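PDB 4C65: ochratoxinase from Aspergillus niger, which uses zinc to hydrolyse the amide bond of the mycotoxin ochratoxin A, giving ochratoxin alpha and L-phenylalanine, and releases C-terminal aromatic amino acids as a carboxypeptidase. Local coordinates for residues A[12-18]-A[59-63]; A[33-38]-A[383-389]; A[292-296]-A[307-311]; A[331-335]-A[346-350]. All coordinates share one frame; numbering follows the deposited sequence.

Overall arrangement
The chain starts with strand 7-15, and interaction 1 closes the first loop, pairing residues 12-18 with 59-63 at the start of strand 60-67. Inside that loop, strand 34-38 begins interaction 2, whose partner 383-389 comes some 345 residues later; the two contacts therefore cross. Both lie on the mixed sheet, in what is probably the beta-sandwich domain, and they touch: Leu383 packs on Leu15 and Met62, and its N probably hydrogen-bonds to Pro17 O. Between the halves of interaction 2 lie interactions 3 and 4, two short closures in series in the TIM barrel: 292-296 with 307-311 joins consecutive helices, and 331-335 with 346-350 joins the end of a barrel strand to its following helix. Glu292 and Phe349 pack together where these two meet.

Interaction 1 of 4, residues A[12-18]-A[59-63]; sequences AGLLIPG and PVLMP
Leu61 uses both its backbone groups on the 12-18 segment: its N gives a hydrogen bond to Leu14 O (2.9 Å), and its O takes one from Ile16 N (2.8 Å, 170° at the hydrogen). A third bond, from Leu14 N to Pro59 O at 2.8 Å, is more bent, at 142°. Such alternation, with one residue bonded to two residues on its neighbour, is the signature of parallel strand pairing. Here it joins strands 7-15 and 60-67 in the part of the mixed sheet consistent with the smaller beta-sandwich domain. Pro63 ends the ladder, since its nitrogen has no hydrogen to give; Ile16 O instead meets Pro63 CD at 3.1 Å and the CA of Met62. On one face, Ile16 has CG1 anti to the carbonyl carbon (chi1 -58°), which with an extended chi2 leads CD1 to Val60 CG1 (3.9 Å), the two side chains crossing at a slant. On the other, Leu15 and Leu61 lie alongside each other, pointing the same way, with CD1 of Leu15 against CD2 of Leu61 at 4.0 Å, while Ala12 CB presses on Leu61 CB. Further out, Leu28 and Val391 pack on Leu61, and Leu359 and Ile362 of helix 358-365 cover Ile16.

Interaction 2 of 4, residues A[33-38]-A[383-389]; sequences KIIAFV and LREGYEA
Tyr387, whose CB touches Ile35 CD1, turns one face of its ring to Arg384: the CB of Arg384 lies 3.6 Å above the ring plane, offset toward the rim. In return, the hydroxyl of Tyr387 sits over one face of the Arg384 guanidinium, again displaced toward its rim. These two residues are the ends of a type II turn, 384-387, closed by Tyr387 N to Arg384 O; Gly386 takes the third place, with a positive phi of 89° that suits glycine.

The turn belongs to the loop between helix 358-365 and strand 391-394, while strand 34-38 is part of the mixed sheet, consistent with the smaller beta-sandwich domain. The turn and the residues after it bond to the 33-35 backbone through three hydrogen bonds. Gly386 N reaches Ile35 O in the carbonyl plane at 2.8 Å, Ile35 N bonds to Tyr387 O at 2.8 Å, and Ala389 N bonds to Lys33 O at 2.9 Å. Ile35 is thus held by both its N and its O, and its side chain plugs into the bend. CG1 stands anti to the carbonyl carbon (chi1 -66°), which, with an extended chi2, carries CD1 to within 3.5 Å of Glu388 O; CG2 rests against Arg384 O. Nearby, Val38 CG2 meets Leu383 O. Beyond Ile35 the strand makes a classic beta bulge, Ala36 and Phe37 both facing Val29.

Glu385, extended beyond CG, brings OE2 to 3.0 Å from Ala36 O. Two acceptors so close would probably raise the acid's pKa, though Glu385 is exposed and solvent may soften the effect.

Interaction 3 of 4, residues A[292-296]-A[307-311]; sequences EIFLA and WAKLQ
Phe294 and Leu310 make the chief apolar contact. A methyl, CD2 of Leu310, stands over one face of the Phe294 ring, 3.7 Å from the centroid and 14° off the normal, a clear CH-pi contact. The phenylalanine gets there by an unusual torsion for a helix, CG lying between the backbone N and the carbonyl carbon (chi1 74°), so that the ring swings toward helix 304-327.

Plain van der Waals packing adds to this. Leu295 CD2 meets Trp307 CH2 at 4.2 Å and also approaches Gln311 CG, while Phe294 CD1 comes obliquely to Trp307 CZ3. With CG anti to the backbone N, the indole is sent out toward helix 288-297.

Contacts between carbon and carbonyl oxygen form a third group. Trp307 CZ3 lies 3.5 Å from Phe294 O and its CH2 4.0 Å from Leu295 O, both approaching obliquely; in the reverse sense, Phe294 CE1 comes 3.7 Å from Leu310 O. Within its own helix, Gln311 lays its amide carbon over one face of the indole.

Helices 288-297 and 304-327, consecutive in the chain, lie between strands 283-285 and 331-332 of the TIM-barrel domain. They run roughly antiparallel here, the axes of these short segments 10.9 Å apart at an angle of 141°. Phe294 lies about 9 Å, side chain to side chain, from the zinc ligand His265. Joined by apolar and weakly polar contacts, these two segments fit by shape, with the CH-pi contact the one directional element.

Interaction 4 of 4, residues A[331-335]-A[346-350]; sequences IALGT and ELQFA
Glu346 has its carboxylate over Gly334, and its OE2 is held by two donors: a water, 2.8 Å away, which is itself hydrogen-bonded by Gly334 N (2.8 Å), and the backbone N of Arg288. Its other oxygen, OE1, bonds to Ser289 OG. This is a strand-to-helix step of the TIM barrel: the chain leaving the short strand 331-332 leads to the active-site Asp336, and helix 344-354 follows and packs on it. The water bridges Gly334 to the helix, while Gly334 O stands over the face of the carboxylate, 3.0 Å from CD of Glu346, not hydrogen-bonded to it. A bend at chi2 (63°) turns the acid this way. The donors on both carboxylate oxygens probably offset the closeness of this carbonyl. Thr335 slides past Glu346 in the opposite direction, its OG1 3.7 Å from Glu346 CB and hydrogen-bonded to Asp67 OD2. Leu333, just past the strand, makes the apolar part; its chi1 of -62° puts CG anti to the carbonyl carbon, and the two methyls divide between neighbouring side chains of the helix: CD1 meets Leu347 CD2 at 3.5 Å, the two side chains crossing near a right angle, and CD2 rests against Ala350 CB at 3.9 Å.

Interaction 1 of 4, residues A[12-18]-A[59-63]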
loop_
_atom_site.group_PDB
_atom_site.type_symbol
_atom_site.label_atom_id
_atom_site.label_comp_id
_atom_site.label_asym_id
_atom_site.label_seq_id
_atom_site.Cartn_x
_atom_site.Cartn_y
_atom_site.Cartn_z
ATOM N N ALA A 12 -48.592 -30.402 29.718
ATOM C CA ALA A 12 -47.559 -31.399 29.475
ATOM C C ALA A 12 -47.706 -32.622 30.359
ATOM O O ALA A 12 -47.751 -32.494 31.575
ATOM C CB ALA A 12 -46.174 -30.780 29.662
ATOM N N GLY A 13 -47.725 -33.808 29.748
ATOM C CA GLY A 13 -47.688 -35.058 30.497
ATOM C C GLY A 13 -46.481 -35.112 31.429
ATOM O O GLY A 13 -46.586 -35.497 32.589
ATOM N N LEU A 14 -45.335 -34.692 30.909
ATOM C CA LEU A 14 -44.104 -34.567 31.679
ATOM C C LEU A 14 -43.434 -33.237 31.343
ATOM O O LEU A 14 -43.239 -32.912 30.173
ATOM C CB LEU A 14 -43.167 -35.721 31.327
ATOM C CG LEU A 14 -41.836 -35.786 32.069
ATOM C CD1 LEU A 14 -42.046 -36.200 33.517
ATOM C CD2 LEU A 14 -40.901 -36.749 31.357
ATOM N N LEU A 15 -43.060 -32.483 32.374
ATOM C CA LEU A 15 -42.373 -31.211 32.184
ATOM C C LEU A 15 -40.990 -31.265 32.814
ATOM O O LEU A 15 -40.867 -31.465 34.010
ATOM C CB LEU A 15 -43.190 -30.053 32.757
ATOM C CG LEU A 15 -42.666 -28.638 32.456
ATOM C CD1 LEU A 15 -43.802 -27.658 32.242
ATOM C CD2 LEU A 15 -41.739 -28.119 33.546
ATOM N N ILE A 16 -39.965 -31.110 31.969
ATOM C CA ILE A 16 -38.578 -31.131 32.393
ATOM C C ILE A 16 -38.109 -29.678 32.458
ATOM O O ILE A 16 -37.921 -29.046 31.421
ATOM C CB ILE A 16 -37.714 -31.967 31.416
ATOM C CG1 ILE A 16 -38.264 -33.398 31.334
ATOM C CG2 ILE A 16 -36.263 -31.996 31.878
ATOM C CD1 ILE A 16 -37.868 -34.158 30.094
ATOM N N PRO A 17 -37.970 -29.133 33.678
ATOM C CA PRO A 17 -37.714 -27.712 33.792
ATOM C C PRO A 17 -36.310 -27.280 33.367
ATOM O O PRO A 17 -36.089 -26.100 33.089
ATOM C CB PRO A 17 -37.974 -27.433 35.273
ATOM C CG PRO A 17 -37.589 -28.697 35.942
ATOM C CD PRO A 17 -38.048 -29.774 34.995
ATOM N N GLY A 18 -35.362 -28.212 33.342
ATOM C CA GLY A 18 -33.983 -27.891 32.958
ATOM C C GLY A 18 -33.031 -28.043 34.123
ATOM O O GLY A 18 -31.990 -28.721 34.002
ATOM N N PRO A 59 -46.933 -34.510 25.153
ATOM C CA PRO A 59 -46.463 -35.502 26.129
ATOM C C PRO A 59 -45.313 -34.998 26.973
ATOM O O PRO A 59 -45.296 -35.231 28.173
ATOM C CB PRO A 59 -46.002 -36.688 25.263
ATOM C CG PRO A 59 -46.561 -36.449 23.901
ATOM C CD PRO A 59 -46.753 -34.960 23.765
ATOM N N VAL A 60 -44.367 -34.296 26.351
ATOM C CA VAL A 60 -43.164 -33.833 27.042
ATOM C C VAL A 60 -42.835 -32.398 26.674
ATOM O O VAL A 60 -42.801 -32.052 25.497
ATOM C CB VAL A 60 -41.941 -34.728 26.711
ATOM C CG1 VAL A 60 -40.687 -34.214 27.399
ATOM C CG2 VAL A 60 -42.219 -36.163 27.134
ATOM N N LEU A 61 -42.531 -31.597 27.691
ATOM C CA LEU A 61 -42.123 -30.223 27.492
ATOM C C LEU A 61 -40.808 -29.948 28.224
ATOM O O LEU A 61 -40.595 -30.448 29.342
ATOM C CB LEU A 61 -43.197 -29.280 28.009
ATOM C CG LEU A 61 -43.193 -27.865 27.459
ATOM C CD1 LEU A 61 -43.689 -27.818 26.019
ATOM C CD2 LEU A 61 -44.052 -26.961 28.343
ATOM N N MET A 62 -39.943 -29.154 27.602
ATOM C CA MET A 62 -38.642 -28.819 28.174
ATOM C C MET A 62 -38.119 -27.519 27.589
ATOM O O MET A 62 -38.702 -26.982 26.627
ATOM C CB MET A 62 -37.654 -29.961 27.921
ATOM C CG MET A 62 -37.374 -30.280 26.456
ATOM S SD MET A 62 -36.055 -31.507 26.262
ATOM C CE MET A 62 -34.609 -30.487 26.580
ATOM N N PRO A 63 -37.028 -26.994 28.148
ATOM C CA PRO A 63 -36.433 -25.810 27.526
ATOM C C PRO A 63 -35.856 -26.096 26.165
ATOM O O PRO A 63 -35.428 -27.218 25.887
ATOM C CB PRO A 63 -35.287 -25.425 28.485
ATOM C CG PRO A 63 -35.514 -26.208 29.726
ATOM C CD PRO A 63 -36.244 -27.442 29.301
#

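Interaction 2 of 4, residues A[33-38]-A[383-389]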
loop_
_atom_site.group_PDB
_atom_site.type_symbol
_atom_site.label_atom_id
_atom_site.label_comp_id
_atom_site.label_asym_id
_atom_site.label_seq_id
_atom_site.Cartn_x
_atom_site.Cartn_y
_atom_site.Cartn_z
ATOM N N LYS A 33 -43.217 -12.814 25.247
ATOM C CA LYS A 33 -41.881 -13.412 25.065
ATOM C C LYS A 33 -41.419 -14.234 26.231
ATOM O O LYS A 33 -40.408 -14.925 26.126
ATOM C CB LYS A 33 -40.863 -12.317 24.802
ATOM C CG LYS A 33 -41.158 -11.566 23.514
ATOM C CD LYS A 33 -40.350 -10.288 23.376
ATOM C CE LYS A 33 -40.765 -9.480 22.157
ATOM N NZ LYS A 33 -39.606 -9.087 21.302
ATOM N N ILE A 34 -42.151 -14.171 27.339
ATOM C CA ILE A 34 -41.707 -14.715 28.616
ATOM C C ILE A 34 -42.608 -15.799 29.181
ATOM O O ILE A 34 -43.727 -15.958 28.762
ATOM C CB ILE A 34 -41.560 -13.481 29.529
ATOM C CG1 ILE A 34 -40.201 -12.912 29.133
ATOM C CG2 ILE A 34 -41.660 -13.763 31.024
ATOM C CD1 ILE A 34 -40.273 -11.542 28.504
ATOM N N ILE A 35 -42.063 -16.612 30.071
ATOM C CA ILE A 35 -42.820 -17.648 30.699
ATOM C C ILE A 35 -43.529 -17.041 31.888
ATOM O O ILE A 35 -42.891 -16.545 32.800
ATOM C CB ILE A 35 -41.905 -18.791 31.176
ATOM C CG1 ILE A 35 -41.284 -19.492 29.952
ATOM C CG2 ILE A 35 -42.697 -19.782 32.029
ATOM C CD1 ILE A 35 -40.032 -20.280 30.253
ATOM N N ALA A 36 -44.854 -17.117 31.881
ATOM C CA ALA A 36 -45.655 -16.490 32.904
ATOM C C ALA A 36 -45.938 -17.409 34.082
ATOM O O ALA A 36 -46.136 -16.941 35.185
ATOM C CB ALA A 36 -46.959 -15.986 32.305
ATOM N N PHE A 37 -45.987 -18.713 33.838
ATOM C CA PHE A 37 -46.287 -19.675 34.889
ATOM C C PHE A 37 -45.745 -21.064 34.554
ATOM O O PHE A 37 -45.820 -21.509 33.403
ATOM C CB PHE A 37 -47.804 -19.775 35.104
ATOM C CG PHE A 37 -48.225 -20.930 35.991
ATOM C CD1 PHE A 37 -48.187 -20.802 37.372
ATOM C CD2 PHE A 37 -48.649 -22.146 35.438
ATOM C CE1 PHE A 37 -48.577 -21.844 38.194
ATOM C CE2 PHE A 37 -49.041 -23.198 36.252
ATOM C CZ PHE A 37 -49.018 -23.043 37.638
ATOM N N VAL A 38 -45.242 -21.750 35.579
ATOM C CA VAL A 38 -44.926 -23.154 35.478
ATOM C C VAL A 38 -45.364 -23.837 36.754
ATOM O O VAL A 38 -45.146 -23.344 37.846
ATOM C CB VAL A 38 -43.427 -23.393 35.295
ATOM C CG1 VAL A 38 -43.128 -24.880 35.192
ATOM C CG2 VAL A 38 -42.925 -22.678 34.052
ATOM N N LEU A 383 -37.447 -23.811 32.230
ATOM C CA LEU A 383 -38.884 -23.588 32.209
ATOM C C LEU A 383 -39.257 -23.061 33.591
ATOM O O LEU A 383 -39.614 -23.828 34.484
ATOM C CB LEU A 383 -39.667 -24.866 31.846
ATOM C CG LEU A 383 -39.415 -25.490 30.468
ATOM C CD1 LEU A 383 -40.477 -26.537 30.189
ATOM C CD2 LEU A 383 -39.381 -24.472 29.322
ATOM N N ARG A 384 -39.136 -21.748 33.733
ATOM C CA ARG A 384 -39.321 -21.037 34.993
ATOM C C ARG A 384 -40.003 -19.720 34.750
ATOM O O ARG A 384 -39.721 -19.070 33.755
ATOM C CB ARG A 384 -37.978 -20.685 35.632
ATOM C CG ARG A 384 -37.628 -21.714 36.650
ATOM C CD ARG A 384 -36.246 -21.498 37.198
ATOM N NE ARG A 384 -36.285 -20.557 38.306
ATOM C CZ ARG A 384 -35.245 -20.310 39.087
ATOM N NH1 ARG A 384 -34.103 -20.954 38.900
ATOM N NH2 ARG A 384 -35.349 -19.414 40.060
ATOM N N GLU A 385 -40.835 -19.291 35.689
ATOM C CA GLU A 385 -41.483 -18.011 35.564
ATOM C C GLU A 385 -40.438 -16.877 35.420
ATOM O O GLU A 385 -39.428 -16.835 36.123
ATOM C CB GLU A 385 -42.400 -17.783 36.754
ATOM C CG GLU A 385 -43.200 -16.492 36.648
ATOM C CD GLU A 385 -43.990 -16.060 37.883
ATOM O OE1 GLU A 385 -43.392 -15.974 38.971
ATOM O OE2 GLU A 385 -45.166 -15.653 37.770
ATOM N N GLY A 386 -40.684 -15.984 34.471
ATOM C CA GLY A 386 -39.806 -14.846 34.214
ATOM C C GLY A 386 -38.679 -15.113 33.220
ATOM O O GLY A 386 -38.020 -14.188 32.790
ATOM N N TYR A 387 -38.476 -16.370 32.848
ATOM C CA TYR A 387 -37.469 -16.738 31.867
ATOM C C TYR A 387 -38.020 -16.652 30.467
ATOM O O TYR A 387 -39.238 -16.650 30.251
ATOM C CB TYR A 387 -36.953 -18.150 32.129
ATOM C CG TYR A 387 -35.962 -18.212 33.256
ATOM C CD1 TYR A 387 -36.277 -17.708 34.523
ATOM C CD2 TYR A 387 -34.727 -18.802 33.078
ATOM C CE1 TYR A 387 -35.374 -17.770 35.563
ATOM C CE2 TYR A 387 -33.827 -18.879 34.115
ATOM C CZ TYR A 387 -34.156 -18.360 35.344
ATOM O OH TYR A 387 -33.259 -18.434 36.350
ATOM N N GLU A 388 -37.114 -16.585 29.493
ATOM C CA GLU A 388 -37.507 -16.424 28.094
ATOM C C GLU A 388 -38.225 -17.675 27.593
ATOM O O GLU A 388 -37.848 -18.794 27.923
ATOM C CB GLU A 388 -36.306 -16.138 27.199
ATOM C CG GLU A 388 -35.602 -14.843 27.511
ATOM C CD GLU A 388 -35.080 -14.109 26.294
ATOM O OE1 GLU A 388 -34.569 -14.726 25.300
ATOM O OE2 GLU A 388 -35.190 -12.870 26.335
ATOM N N ALA A 389 -39.257 -17.468 26.784
ATOM C CA ALA A 389 -40.101 -18.555 26.280
ATOM C C ALA A 389 -39.458 -19.255 25.098
ATOM O O ALA A 389 -39.945 -19.184 23.984
ATOM C CB ALA A 389 -41.482 -18.020 25.921
#

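Interaction 3 of 4, residues A[292-296]-A[307-311]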
loop_
_atom_site.group_PDB
_atom_site.type_symbol
_atom_site.label_atom_id
_atom_site.label_comp_id
_atom_site.label_asym_id
_atom_site.label_seq_id
_atom_site.Cartn_x
_atom_site.Cartn_y
_atom_site.Cartn_z
ATOM N N GLU A 292 -15.076 -38.267 18.910
ATOM C CA GLU A 292 -15.732 -39.498 18.500
ATOM C C GLU A 292 -15.704 -39.657 16.998
ATOM O O GLU A 292 -15.634 -40.767 16.501
ATOM C CB GLU A 292 -17.168 -39.551 19.026
ATOM C CG GLU A 292 -17.290 -39.718 20.542
ATOM C CD GLU A 292 -16.746 -41.051 21.046
ATOM O OE1 GLU A 292 -16.710 -42.026 20.276
ATOM O OE2 GLU A 292 -16.347 -41.109 22.220
ATOM N N ILE A 293 -15.737 -38.546 16.269
ATOM C CA ILE A 293 -15.664 -38.602 14.800
ATOM C C ILE A 293 -14.363 -39.240 14.314
ATOM O O ILE A 293 -14.393 -40.161 13.498
ATOM C CB ILE A 293 -15.834 -37.208 14.157
ATOM C CG1 ILE A 293 -17.300 -36.791 14.244
ATOM C CG2 ILE A 293 -15.374 -37.209 12.699
ATOM C CD1 ILE A 293 -17.518 -35.312 14.012
ATOM N N PHE A 294 -13.228 -38.768 14.816
ATOM C CA PHE A 294 -11.951 -39.307 14.350
ATOM C C PHE A 294 -11.684 -40.712 14.931
ATOM O O PHE A 294 -10.939 -41.501 14.332
ATOM C CB PHE A 294 -10.784 -38.296 14.542
ATOM C CG PHE A 294 -10.312 -38.107 15.967
ATOM C CD1 PHE A 294 -9.823 -39.187 16.727
ATOM C CD2 PHE A 294 -10.293 -36.828 16.542
ATOM C CE1 PHE A 294 -9.379 -39.006 18.035
ATOM C CE2 PHE A 294 -9.851 -36.644 17.854
ATOM C CZ PHE A 294 -9.392 -37.734 18.601
ATOM N N LEU A 295 -12.272 -41.030 16.090
ATOM C CA LEU A 295 -12.187 -42.399 16.618
ATOM C C LEU A 295 -12.917 -43.358 15.679
ATOM O O LEU A 295 -12.475 -44.492 15.482
ATOM C CB LEU A 295 -12.761 -42.509 18.026
ATOM C CG LEU A 295 -11.884 -42.033 19.189
ATOM C CD1 LEU A 295 -12.650 -42.151 20.495
ATOM C CD2 LEU A 295 -10.593 -42.815 19.267
ATOM N N ALA A 296 -14.013 -42.892 15.086
ATOM C CA ALA A 296 -14.754 -43.690 14.110
ATOM C C ALA A 296 -13.978 -43.828 12.797
ATOM O O ALA A 296 -14.122 -44.825 12.102
ATOM C CB ALA A 296 -16.117 -43.086 13.856
ATOM N N TRP A 307 -1.813 -41.662 14.684
ATOM C CA TRP A 307 -3.067 -42.279 15.113
ATOM C C TRP A 307 -3.012 -42.689 16.580
ATOM O O TRP A 307 -3.994 -42.499 17.316
ATOM C CB TRP A 307 -3.381 -43.486 14.226
ATOM C CG TRP A 307 -4.452 -44.407 14.739
ATOM C CD1 TRP A 307 -4.310 -45.736 14.996
ATOM C CD2 TRP A 307 -5.823 -44.075 15.064
ATOM N NE1 TRP A 307 -5.498 -46.257 15.445
ATOM C CE2 TRP A 307 -6.445 -45.264 15.493
ATOM C CE3 TRP A 307 -6.584 -42.893 15.031
ATOM C CZ2 TRP A 307 -7.803 -45.312 15.900
ATOM C CZ3 TRP A 307 -7.934 -42.942 15.432
ATOM C CH2 TRP A 307 -8.525 -44.144 15.852
ATOM N N ALA A 308 -1.864 -43.218 17.004
ATOM C CA ALA A 308 -1.652 -43.559 18.412
ATOM C C ALA A 308 -1.715 -42.306 19.291
ATOM O O ALA A 308 -2.221 -42.368 20.418
ATOM C CB ALA A 308 -0.318 -44.277 18.612
ATOM N N LYS A 309 -1.163 -41.196 18.785
ATOM C CA LYS A 309 -1.214 -39.898 19.475
ATOM C C LYS A 309 -2.634 -39.433 19.649
ATOM O O LYS A 309 -2.994 -38.936 20.713
ATOM C CB LYS A 309 -0.454 -38.791 18.714
ATOM C CG LYS A 309 0.911 -38.369 19.272
ATOM C CD LYS A 309 1.444 -37.087 18.615
ATOM C CE LYS A 309 2.895 -37.158 18.068
ATOM N NZ LYS A 309 3.614 -35.843 18.053
ATOM N N LEU A 310 -3.422 -39.572 18.592
ATOM C CA LEU A 310 -4.835 -39.223 18.621
ATOM C C LEU A 310 -5.651 -40.051 19.616
ATOM O O LEU A 310 -6.520 -39.514 20.298
ATOM C CB LEU A 310 -5.460 -39.365 17.223
ATOM C CG LEU A 310 -5.361 -38.103 16.343
ATOM C CD1 LEU A 310 -5.658 -38.404 14.880
ATOM C CD2 LEU A 310 -6.264 -36.991 16.865
ATOM N N GLN A 311 -5.374 -41.347 19.686
ATOM C CA GLN A 311 -6.056 -42.227 20.634
ATOM C C GLN A 311 -5.709 -41.911 22.073
ATOM O O GLN A 311 -6.572 -41.972 22.940
ATOM C CB GLN A 311 -5.722 -43.679 20.363
ATOM C CG GLN A 311 -6.564 -44.281 19.273
ATOM C CD GLN A 311 -6.197 -45.725 19.010
ATOM O OE1 GLN A 311 -5.030 -46.049 18.754
ATOM N NE2 GLN A 311 -7.194 -46.604 19.043
#

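Interaction 4 of 4, residues A[331-335]-A[346-350]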
loop_
_atom_site.group_PDB
_atom_site.type_symbol
_atom_site.label_atom_id
_atom_site.label_comp_id
_atom_site.label_asym_id
_atom_site.label_seq_id
_atom_site.Cartn_x
_atom_site.Cartn_y
_atom_site.Cartn_z
ATOM N N ILE A 331 -20.905 -28.028 33.760
ATOM C CA ILE A 331 -20.702 -28.462 32.404
ATOM C C ILE A 331 -21.815 -27.967 31.501
ATOM O O ILE A 331 -22.972 -27.889 31.903
ATOM C CB ILE A 331 -20.605 -29.998 32.367
ATOM C CG1 ILE A 331 -19.339 -30.417 33.104
ATOM C CG2 ILE A 331 -20.546 -30.536 30.940
ATOM C CD1 ILE A 331 -19.498 -31.708 33.833
ATOM N N ALA A 332 -21.452 -27.625 30.270
ATOM C CA ALA A 332 -22.430 -27.377 29.219
ATOM C C ALA A 332 -22.005 -28.156 27.992
ATOM O O ALA A 332 -20.853 -28.607 27.892
ATOM C CB ALA A 332 -22.549 -25.908 28.908
ATOM N N LEU A 333 -22.943 -28.358 27.078
ATOM C CA LEU A 333 -22.703 -29.209 25.922
ATOM C C LEU A 333 -22.414 -28.391 24.669
ATOM O O LEU A 333 -23.064 -27.379 24.403
ATOM C CB LEU A 333 -23.896 -30.144 25.642
ATOM C CG LEU A 333 -24.222 -31.140 26.740
ATOM C CD1 LEU A 333 -25.228 -32.155 26.244
ATOM C CD2 LEU A 333 -22.987 -31.868 27.248
ATOM N N GLY A 334 -21.421 -28.861 23.909
ATOM C CA GLY A 334 -21.049 -28.284 22.636
ATOM C C GLY A 334 -20.571 -29.389 21.756
ATOM O O GLY A 334 -20.007 -30.362 22.232
ATOM N N THR A 335 -20.769 -29.220 20.454
ATOM C CA THR A 335 -20.521 -30.286 19.476
ATOM C C THR A 335 -19.283 -30.042 18.610
ATOM O O THR A 335 -18.604 -30.985 18.185
ATOM C CB THR A 335 -21.768 -30.443 18.593
ATOM O OG1 THR A 335 -22.900 -30.663 19.435
ATOM C CG2 THR A 335 -21.635 -31.634 17.655
ATOM N N GLU A 346 -24.224 -35.086 21.038
ATOM C CA GLU A 346 -23.446 -34.658 22.183
ATOM C C GLU A 346 -24.161 -35.030 23.486
ATOM O O GLU A 346 -23.501 -35.302 24.509
ATOM C CB GLU A 346 -23.177 -33.156 22.119
ATOM C CG GLU A 346 -22.113 -32.668 23.084
ATOM C CD GLU A 346 -20.736 -33.255 22.804
ATOM O OE1 GLU A 346 -20.478 -33.715 21.679
ATOM O OE2 GLU A 346 -19.905 -33.232 23.737
ATOM N N LEU A 347 -25.496 -35.028 23.453
ATOM C CA LEU A 347 -26.270 -35.456 24.621
ATOM C C LEU A 347 -26.040 -36.945 24.875
ATOM O O LEU A 347 -25.856 -37.356 26.017
ATOM C CB LEU A 347 -27.761 -35.160 24.439
ATOM C CG LEU A 347 -28.151 -33.688 24.583
ATOM C CD1 LEU A 347 -29.289 -33.363 23.649
ATOM C CD2 LEU A 347 -28.536 -33.334 26.004
ATOM N N GLN A 348 -26.063 -37.728 23.809
ATOM C CA GLN A 348 -25.761 -39.142 23.890
ATOM C C GLN A 348 -24.391 -39.388 24.531
ATOM O O GLN A 348 -24.261 -40.200 25.430
ATOM C CB GLN A 348 -25.797 -39.754 22.503
ATOM C CG GLN A 348 -25.350 -41.189 22.486
ATOM C CD GLN A 348 -25.527 -41.852 21.137
ATOM O OE1 GLN A 348 -26.419 -41.525 20.356
ATOM N NE2 GLN A 348 -24.722 -42.869 20.899
ATOM N N PHE A 349 -23.390 -38.620 24.108
ATOM C CA PHE A 349 -22.058 -38.801 24.632
ATOM C C PHE A 349 -21.932 -38.329 26.058
ATOM O O PHE A 349 -21.180 -38.915 26.819
ATOM C CB PHE A 349 -21.006 -38.128 23.737
ATOM C CG PHE A 349 -20.969 -38.667 22.326
ATOM C CD1 PHE A 349 -21.011 -40.027 22.086
ATOM C CD2 PHE A 349 -20.859 -37.798 21.240
ATOM C CE1 PHE A 349 -20.965 -40.514 20.797
ATOM C CE2 PHE A 349 -20.824 -38.279 19.946
ATOM C CZ PHE A 349 -20.873 -39.638 19.727
ATOM N N ALA A 350 -22.671 -37.290 26.432
ATOM C CA ALA A 350 -22.709 -36.857 27.825
ATOM C C ALA A 350 -23.135 -38.001 28.756
ATOM O O ALA A 350 -22.567 -38.188 29.841
ATOM C CB ALA A 350 -23.645 -35.688 27.979
HETATM O O HOH W 1 -19.918 -30.853 25.156
#